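Local coordinates for protein acetyl-CoA acetyltransferase (Mycobacterium smegmatis, PDB 4EGV) that probably acts as an acyltransferase, being a monomeric thiolase-like protein of type 1 built on the thiolase fold with an additional C-terminal domain, at residues G141-T145 / Q268-G272; I113-P118 / G380-M385; F224-A228 / L367-G372. All coordinates share one frame; numbering follows the deposited sequence.

Overall arrangement
Contacts 1 and 2 touch through the side chain of Asn382, which lies against Gly141 and Glu143, and strand 136-143 of contact 1 directly follows helix 117-130 of contact 2. Contact 2 is the most central, its middle about 6 Å from the centre of the chain; contacts 1 and 3 lie farther out, at about 17 and 14 Å, yet all three are mostly buried. Their chemistry follows their place: contact 1 is strand pairing through backbone hydrogen bonds, contact 2 a meeting of two loops at helix starts, and contact 3 an apolar docking of a loop on a helix. Tyr383 links contact 2 to contact 3, its OH beside Thr368 and Thr370.

Contact 1 (G141-T145 / Q268-G272); sequences GSENT and QVNQG
Glu143 and Gln271 form an antiparallel, hydrogen-bonded pair where the end of strand 136-143 meets the start of strand 271-279, inside the large mixed sheet of the thiolase fold. In the N-terminal half of that fold the strands run in the order 3-2-4-5-1, and this contact joins the fourth strand to the fifth, which runs antiparallel to both strands beside it. Two backbone bonds close the ring of the pair: Glu143 N reaches Gln271 O at 3.1 Å, and Gln271 N returns to Glu143 O at 3.3 Å. One step along, Ser142 and Gly272 make a non-hydrogen-bonded pair with their CA atoms 4.2 Å apart, and Ser142 CB rests 4.1 Å from Gly272 CA. The ladder goes no further toward Thr145. There Val269 O faces Glu143 O, two acceptors that cannot bond, although Asn270 CA still offers a CH to Glu143 O at 3.5 Å.

The side chains of Glu143 and Gln271 leave on the same face of the sheet, and the chain of Gln271 leans over to bring its CG to 4.2 Å from Glu143 CG. Glu143 is extended beyond CG, and its chain crosses Val269 obliquely, touching it only loosely, with OE2 4.1 Å from Val269 CG2. That oxygen is held by the backbone N of Leu379. Ser142 projects from the other face, and its OG, set between the backbone N and the carbonyl carbon (chi1 54°), bonds to Ser42 O. Beyond the ladder, the methyl of Thr145 lies against the side-chain amide of Asn270.

On its far side the segment 268-272 bonds to strand 20-29 and the residue after it, through Phe28 and Glu30. Leu45 and Ala46 of helix 42-56 pack on Ser142, while Asn382, just before helix 383-397, touches Glu143 on the other face.

Contact 2 (I113-P118 / G380-M385); sequences IGGQSP and GNNYSM
Pro118 presses its ring on the first turn of helix 383-397, with CG 3.9 Å from Ser384 CB and CB 4.0 Å from the CB of Met385, a selenomethionine in this crystal. The ring's CD lies 4.0 Å from Asn381 O. Next to it, Gly115 brings its backbone close to the other loop: its CA is 3.7 Å from both Gly380 O and Asn381 O. The side chain of Asn381 reaches across to the backbone of Gly114 and crosses Ile113 at about a right angle.

Both segments lead into helices of the buried middle layer of the thiolase fold. In thiolases the N terminus of the first such helix carries the nucleophilic cysteine, and the loop leading into its counterpart in the second half carries the catalytic histidine; segment 113-118 has no cysteine, so the place is consistent with an altered active-site region.

Bonds within segment 113-118 set its shape. Gly114 to Ser117 is a type I turn in which Gly114 O accepts both Ser117 N, at 3.2 Å, and Ser117 OG, at 3.0 Å. Gln116 folds back so that NE2 meets Ile113 O nearly straight (168°), in the plane of its own amide. Farther out, Tyr343 OH bonds to Gly380 O, Thr74 OG1 to Asn382 OD1, and Asp341 to Tyr383 OH.

Contact 3 (F224-A228 / L367-G372); sequences FSKVA and LTLTGG
Thr368 OG1 is gripped by two backbone N-H groups of its own loop while the rest of the side chain lies on the Phe224 ring. Gly371 N gives the shorter and straighter bond to Thr368 OG1, 3.0 Å with an angle of 164° at the hydrogen, and Thr370 N reaches the same oxygen at 3.3 Å. The first makes an ST motif and the second an ST turn; together they curl residues 368-371 round the hydroxyl. A chi1 of -171° swings OG1 away from the backbone N of Thr368, into the bend, and leaves the methyl to face helix 210-230.

That methyl makes a CH-pi contact: Thr368 CG2 stands 4.1 Å from the centroid of the Phe224 ring, over its face but shifted toward the rim. Leu367 CB approaches the ring obliquely, 3.9 Å from Phe224 CZ, and Gly372 CA comes to the edge, 4.2 Å from Phe224 CD1. One turn on, the CG1 branch of Val227 lies against the side of the curl, 3.7 Å from Gly371 N. Gly371, without a side chain, lets the two backbones come together, and its CA sits 3.6 Å from Ala228 CB. The same CA points a CH at Phe224 O, which already accepts the helical bond from Ala228 N.

Gly372 is the N-cap residue of helix 373-376, whose Phe375 also packs on Phe224 and Ala228. Asp341 OD1 accepts from Leu369 N and makes a weak hydrogen bond with Thr368 OG1, and Asn231 ND2 bonds to Thr370 O beyond the helix segment.

No conventional hydrogen bond joins the segments themselves: polar bonds within the loop and to its surroundings fix its curve, and the helix meets the resulting surface mainly with apolar groups.

Contact 1 (G141-T145 / Q268-G272)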
loop_
_atom_site.group_PDB
_atom_site.type_symbol
_atom_site.label_atom_id
_atom_site.label_comp_id
_atom_site.label_asym_id
_atom_site.label_seq_id
_atom_site.Cartn_x
_atom_site.Cartn_y
_atom_site.Cartn_z
ATOM N N GLY A 141 -5.024 -13.085 6.219
ATOM C CA GLY A 141 -3.867 -13.173 5.355
ATOM C C GLY A 141 -2.671 -13.480 6.207
ATOM O O GLY A 141 -2.779 -13.379 7.393
ATOM N N SER A 142 -1.534 -13.832 5.618
ATOM C CA SER A 142 -0.329 -14.218 6.374
ATOM C C SER A 142 0.901 -14.296 5.498
ATOM O O SER A 142 0.812 -14.311 4.279
ATOM C CB SER A 142 -0.498 -15.557 7.126
ATOM O OG SER A 142 -0.899 -16.604 6.267
ATOM N N GLU A 143 2.072 -14.326 6.124
ATOM C CA GLU A 143 3.306 -14.568 5.407
ATOM C C GLU A 143 4.313 -15.284 6.250
ATOM O O GLU A 143 4.281 -15.207 7.461
ATOM C CB GLU A 143 3.896 -13.309 4.822
ATOM C CG GLU A 143 3.593 -12.027 5.543
ATOM C CD GLU A 143 4.022 -10.787 4.718
ATOM O OE1 GLU A 143 3.128 -9.956 4.295
ATOM O OE2 GLU A 143 5.267 -10.683 4.490
ATOM N N ASN A 144 5.207 -15.970 5.541
ATOM C CA ASN A 144 6.239 -16.888 6.020
ATOM C C ASN A 144 7.683 -16.340 5.881
ATOM O O ASN A 144 7.940 -15.425 5.082
ATOM C CB ASN A 144 6.150 -18.125 5.134
ATOM C CG ASN A 144 5.718 -19.309 5.864
ATOM O OD1 ASN A 144 5.928 -19.404 7.065
ATOM N ND2 ASN A 144 5.134 -20.258 5.154
ATOM N N THR A 145 8.641 -16.903 6.630
ATOM C CA THR A 145 10.078 -16.701 6.281
ATOM C C THR A 145 10.410 -17.473 4.986
ATOM O O THR A 145 11.300 -17.078 4.245
ATOM C CB THR A 145 11.110 -17.086 7.410
ATOM O OG1 THR A 145 10.811 -18.392 7.902
ATOM C CG2 THR A 145 11.097 -16.085 8.584
ATOM N N GLN A 268 11.437 -9.647 6.494
ATOM C CA GLN A 268 11.127 -11.092 6.392
ATOM C C GLN A 268 10.733 -11.646 7.779
ATOM O O GLN A 268 11.573 -11.633 8.698
ATOM C CB GLN A 268 12.317 -11.858 5.776
ATOM C CG GLN A 268 12.921 -11.156 4.446
ATOM C CD GLN A 268 14.486 -10.878 4.477
ATOM O OE1 GLN A 268 15.115 -10.743 5.558
ATOM N NE2 GLN A 268 15.082 -10.773 3.285
ATOM N N VAL A 269 9.467 -12.119 7.886
ATOM C CA VAL A 269 8.684 -12.339 9.142
ATOM C C VAL A 269 7.678 -13.513 9.096
ATOM O O VAL A 269 7.311 -13.968 8.029
ATOM C CB VAL A 269 7.755 -11.118 9.439
ATOM C CG1 VAL A 269 8.550 -9.864 9.853
ATOM C CG2 VAL A 269 6.855 -10.830 8.253
ATOM N N ASN A 270 7.169 -13.869 10.254
ATOM C CA ASN A 270 6.017 -14.708 10.402
ATOM C C ASN A 270 4.910 -13.876 11.044
ATOM O O ASN A 270 5.002 -13.547 12.170
ATOM C CB ASN A 270 6.360 -15.929 11.259
ATOM C CG ASN A 270 7.226 -16.962 10.540
ATOM O OD1 ASN A 270 6.809 -18.066 10.323
ATOM N ND2 ASN A 270 8.433 -16.620 10.252
ATOM N N GLN A 271 3.849 -13.582 10.297
ATOM C CA GLN A 271 2.738 -12.809 10.850
ATOM C C GLN A 271 1.401 -13.058 10.148
ATOM O O GLN A 271 1.348 -13.211 8.927
ATOM C CB GLN A 271 3.066 -11.314 10.827
ATOM C CG GLN A 271 3.813 -10.861 9.583
ATOM C CD GLN A 271 3.954 -9.354 9.505
ATOM O OE1 GLN A 271 3.418 -8.715 8.599
ATOM N NE2 GLN A 271 4.679 -8.777 10.456
ATOM N N GLY A 272 0.325 -13.090 10.931
ATOM C CA GLY A 272 -1.014 -13.222 10.396
ATOM C C GLY A 272 -1.909 -12.129 10.903
ATOM O O GLY A 272 -1.680 -11.582 11.965
#

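Contact 2 (I113-P118 / G380-M385)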
loop_
_atom_site.group_PDB
_atom_site.type_symbol
_atom_site.label_atom_id
_atom_site.label_comp_id
_atom_site.label_asym_id
_atom_site.label_seq_id
_atom_site.Cartn_x
_atom_site.Cartn_y
_atom_site.Cartn_z
ATOM N N ILE A 113 -3.605 -10.386 -6.192
ATOM C CA ILE A 113 -2.386 -9.846 -5.559
ATOM C C ILE A 113 -2.503 -8.333 -5.290
ATOM O O ILE A 113 -3.292 -7.641 -5.925
ATOM C CB ILE A 113 -1.075 -10.157 -6.427
ATOM C CG1 ILE A 113 0.178 -10.197 -5.579
ATOM C CG2 ILE A 113 -0.875 -9.157 -7.594
ATOM C CD1 ILE A 113 0.568 -11.589 -5.031
ATOM N N GLY A 114 -1.720 -7.851 -4.315
ATOM C CA GLY A 114 -1.346 -6.435 -4.197
ATOM C C GLY A 114 -1.642 -5.927 -2.815
ATOM O O GLY A 114 -2.533 -6.429 -2.172
ATOM N N GLY A 115 -0.897 -4.938 -2.350
ATOM C CA GLY A 115 -1.163 -4.320 -1.041
ATOM C C GLY A 115 -2.494 -3.585 -0.746
ATOM O O GLY A 115 -2.796 -3.259 0.406
ATOM N N GLN A 116 -3.262 -3.339 -1.807
ATOM C CA GLN A 116 -4.591 -2.786 -1.732
ATOM C C GLN A 116 -5.623 -3.795 -1.212
ATOM O O GLN A 116 -6.655 -3.384 -0.673
ATOM C CB GLN A 116 -5.019 -2.208 -3.102
ATOM C CG GLN A 116 -5.643 -3.212 -4.106
ATOM C CD GLN A 116 -4.639 -4.223 -4.681
ATOM O OE1 GLN A 116 -3.439 -3.952 -4.814
ATOM N NE2 GLN A 116 -5.144 -5.384 -5.059
ATOM N N SER A 117 -5.332 -5.093 -1.351
ATOM C CA SER A 117 -6.356 -6.111 -1.209
ATOM C C SER A 117 -7.070 -6.226 0.120
ATOM O O SER A 117 -8.281 -6.460 0.102
ATOM C CB SER A 117 -5.903 -7.485 -1.680
ATOM O OG SER A 117 -4.804 -7.969 -0.944
ATOM N N PRO A 118 -6.359 -6.050 1.266
ATOM C CA PRO A 118 -7.085 -6.145 2.548
ATOM C C PRO A 118 -8.215 -5.123 2.634
ATOM O O PRO A 118 -9.316 -5.435 3.094
ATOM C CB PRO A 118 -6.013 -5.790 3.570
ATOM C CG PRO A 118 -4.778 -6.001 2.892
ATOM C CD PRO A 118 -4.947 -5.728 1.486
ATOM N N GLY A 380 4.846 -6.884 1.982
ATOM C CA GLY A 380 4.014 -5.837 1.460
ATOM C C GLY A 380 2.588 -6.185 1.110
ATOM O O GLY A 380 1.738 -5.299 1.064
ATOM N N ASN A 381 2.316 -7.458 0.896
ATOM C CA ASN A 381 1.005 -7.850 0.450
ATOM C C ASN A 381 -0.155 -7.796 1.470
ATOM O O ASN A 381 -1.255 -7.319 1.163
ATOM C CB ASN A 381 1.055 -9.195 -0.247
ATOM C CG ASN A 381 0.116 -9.233 -1.405
ATOM O OD1 ASN A 381 -1.015 -9.732 -1.292
ATOM N ND2 ASN A 381 0.542 -8.638 -2.523
ATOM N N ASN A 382 0.098 -8.291 2.672
ATOM C CA ASN A 382 -0.906 -8.335 3.717
ATOM C C ASN A 382 -0.738 -7.248 4.798
ATOM O O ASN A 382 -1.383 -7.272 5.822
ATOM C CB ASN A 382 -0.955 -9.742 4.335
ATOM C CG ASN A 382 -2.238 -9.994 5.034
ATOM O OD1 ASN A 382 -3.293 -9.920 4.422
ATOM N ND2 ASN A 382 -2.177 -10.235 6.328
ATOM N N TYR A 383 0.116 -6.279 4.544
ATOM C CA TYR A 383 0.384 -5.229 5.512
ATOM C C TYR A 383 -0.837 -4.451 5.998
ATOM O O TYR A 383 -1.012 -4.278 7.189
ATOM C CB TYR A 383 1.408 -4.240 4.979
ATOM C CG TYR A 383 1.452 -3.015 5.862
ATOM C CD1 TYR A 383 2.195 -3.023 7.056
ATOM C CD2 TYR A 383 0.706 -1.869 5.548
ATOM C CE1 TYR A 383 2.213 -1.955 7.864
ATOM C CE2 TYR A 383 0.728 -0.783 6.382
ATOM C CZ TYR A 383 1.482 -0.839 7.535
ATOM O OH TYR A 383 1.536 0.237 8.371
ATOM N N SER A 384 -1.676 -3.972 5.089
ATOM C CA SER A 384 -2.831 -3.153 5.478
ATOM C C SER A 384 -3.856 -3.850 6.358
ATOM O O SER A 384 -4.752 -3.223 6.870
ATOM C CB SER A 384 -3.535 -2.515 4.261
ATOM O OG SER A 384 -2.965 -1.265 3.915
HETATM N N MSE A 385 -3.761 -5.138 6.553
HETATM C CA MSE A 385 -4.726 -5.744 7.422
HETATM C C MSE A 385 -4.367 -5.559 8.878
HETATM O O MSE A 385 -5.234 -5.572 9.743
HETATM C CB MSE A 385 -4.814 -7.203 7.137
HETATM C CG MSE A 385 -5.960 -7.812 7.828
HETATM SE SE MSE A 385 -6.499 -9.195 6.748
HETATM C CE MSE A 385 -4.958 -10.328 6.755
#

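Contact 3 (F224-A228 / L367-G372)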
loop_
_atom_site.group_PDB
_atom_site.type_symbol
_atom_site.label_atom_id
_atom_site.label_comp_id
_atom_site.label_asym_id
_atom_site.label_seq_id
_atom_site.Cartn_x
_atom_site.Cartn_y
_atom_site.Cartn_z
ATOM N N PHE A 224 8.057 6.989 11.512
ATOM C CA PHE A 224 7.632 5.603 11.240
ATOM C C PHE A 224 8.351 4.513 12.067
ATOM O O PHE A 224 7.695 3.707 12.724
ATOM C CB PHE A 224 7.767 5.296 9.756
ATOM C CG PHE A 224 6.685 5.868 8.933
ATOM C CD1 PHE A 224 5.823 5.045 8.237
ATOM C CD2 PHE A 224 6.505 7.219 8.856
ATOM C CE1 PHE A 224 4.793 5.579 7.470
ATOM C CE2 PHE A 224 5.477 7.752 8.104
ATOM C CZ PHE A 224 4.635 6.943 7.409
ATOM N N SER A 225 9.682 4.511 12.048
ATOM C CA SER A 225 10.429 3.471 12.727
ATOM C C SER A 225 10.342 3.590 14.228
ATOM O O SER A 225 10.523 2.603 14.930
ATOM C CB SER A 225 11.888 3.343 12.239
ATOM O OG SER A 225 12.692 4.420 12.639
ATOM N N LYS A 226 10.019 4.785 14.721
ATOM C CA LYS A 226 9.800 4.965 16.137
ATOM C C LYS A 226 8.519 4.291 16.610
ATOM O O LYS A 226 8.528 3.559 17.602
ATOM C CB LYS A 226 9.776 6.437 16.494
ATOM C CG LYS A 226 9.541 6.633 17.981
ATOM C CD LYS A 226 9.888 8.025 18.524
ATOM C CE LYS A 226 8.643 8.919 18.639
ATOM N NZ LYS A 226 8.377 9.603 17.363
ATOM N N VAL A 227 7.420 4.546 15.900
ATOM C CA VAL A 227 6.158 3.865 16.137
ATOM C C VAL A 227 6.338 2.352 15.993
ATOM O O VAL A 227 5.782 1.591 16.740
ATOM C CB VAL A 227 5.053 4.395 15.174
ATOM C CG1 VAL A 227 3.830 3.467 15.114
ATOM C CG2 VAL A 227 4.644 5.807 15.548
ATOM N N ALA A 228 7.139 1.935 15.032
ATOM C CA ALA A 228 7.358 0.550 14.775
ATOM C C ALA A 228 8.044 -0.144 15.918
ATOM O O ALA A 228 7.752 -1.301 16.179
ATOM C CB ALA A 228 8.125 0.365 13.501
ATOM N N LEU A 367 1.396 9.539 10.606
ATOM C CA LEU A 367 0.926 8.916 9.349
ATOM C C LEU A 367 0.855 7.382 9.371
ATOM O O LEU A 367 0.489 6.768 8.395
ATOM C CB LEU A 367 1.756 9.400 8.160
ATOM C CG LEU A 367 1.912 10.915 8.078
ATOM C CD1 LEU A 367 2.974 11.237 7.073
ATOM C CD2 LEU A 367 0.586 11.553 7.697
ATOM N N THR A 368 1.176 6.782 10.508
ATOM C CA THR A 368 1.131 5.328 10.658
ATOM C C THR A 368 0.608 4.879 12.020
ATOM O O THR A 368 0.769 5.531 13.027
ATOM C CB THR A 368 2.511 4.671 10.351
ATOM O OG1 THR A 368 2.358 3.261 10.300
ATOM C CG2 THR A 368 3.564 5.047 11.404
ATOM N N LEU A 369 -0.054 3.759 12.021
ATOM C CA LEU A 369 -0.528 3.199 13.237
ATOM C C LEU A 369 0.289 1.972 13.599
ATOM O O LEU A 369 0.295 1.532 14.713
ATOM C CB LEU A 369 -1.970 2.785 13.037
ATOM C CG LEU A 369 -2.979 3.899 13.064
ATOM C CD1 LEU A 369 -4.339 3.351 12.643
ATOM C CD2 LEU A 369 -3.017 4.466 14.459
ATOM N N THR A 370 0.972 1.435 12.613
ATOM C CA THR A 370 1.618 0.170 12.708
ATOM C C THR A 370 3.134 0.349 12.864
ATOM O O THR A 370 3.795 -0.338 13.632
ATOM C CB THR A 370 1.276 -0.623 11.442
ATOM O OG1 THR A 370 -0.058 -1.113 11.537
ATOM C CG2 THR A 370 2.156 -1.766 11.305
ATOM N N GLY A 371 3.652 1.281 12.129
ATOM C CA GLY A 371 5.057 1.453 12.079
ATOM C C GLY A 371 5.518 1.413 10.664
ATOM O O GLY A 371 6.589 1.814 10.393
ATOM N N GLY A 372 4.699 0.896 9.765
ATOM C CA GLY A 372 5.018 0.877 8.358
ATOM C C GLY A 372 5.912 -0.226 7.897
ATOM O O GLY A 372 6.376 -0.979 8.686
#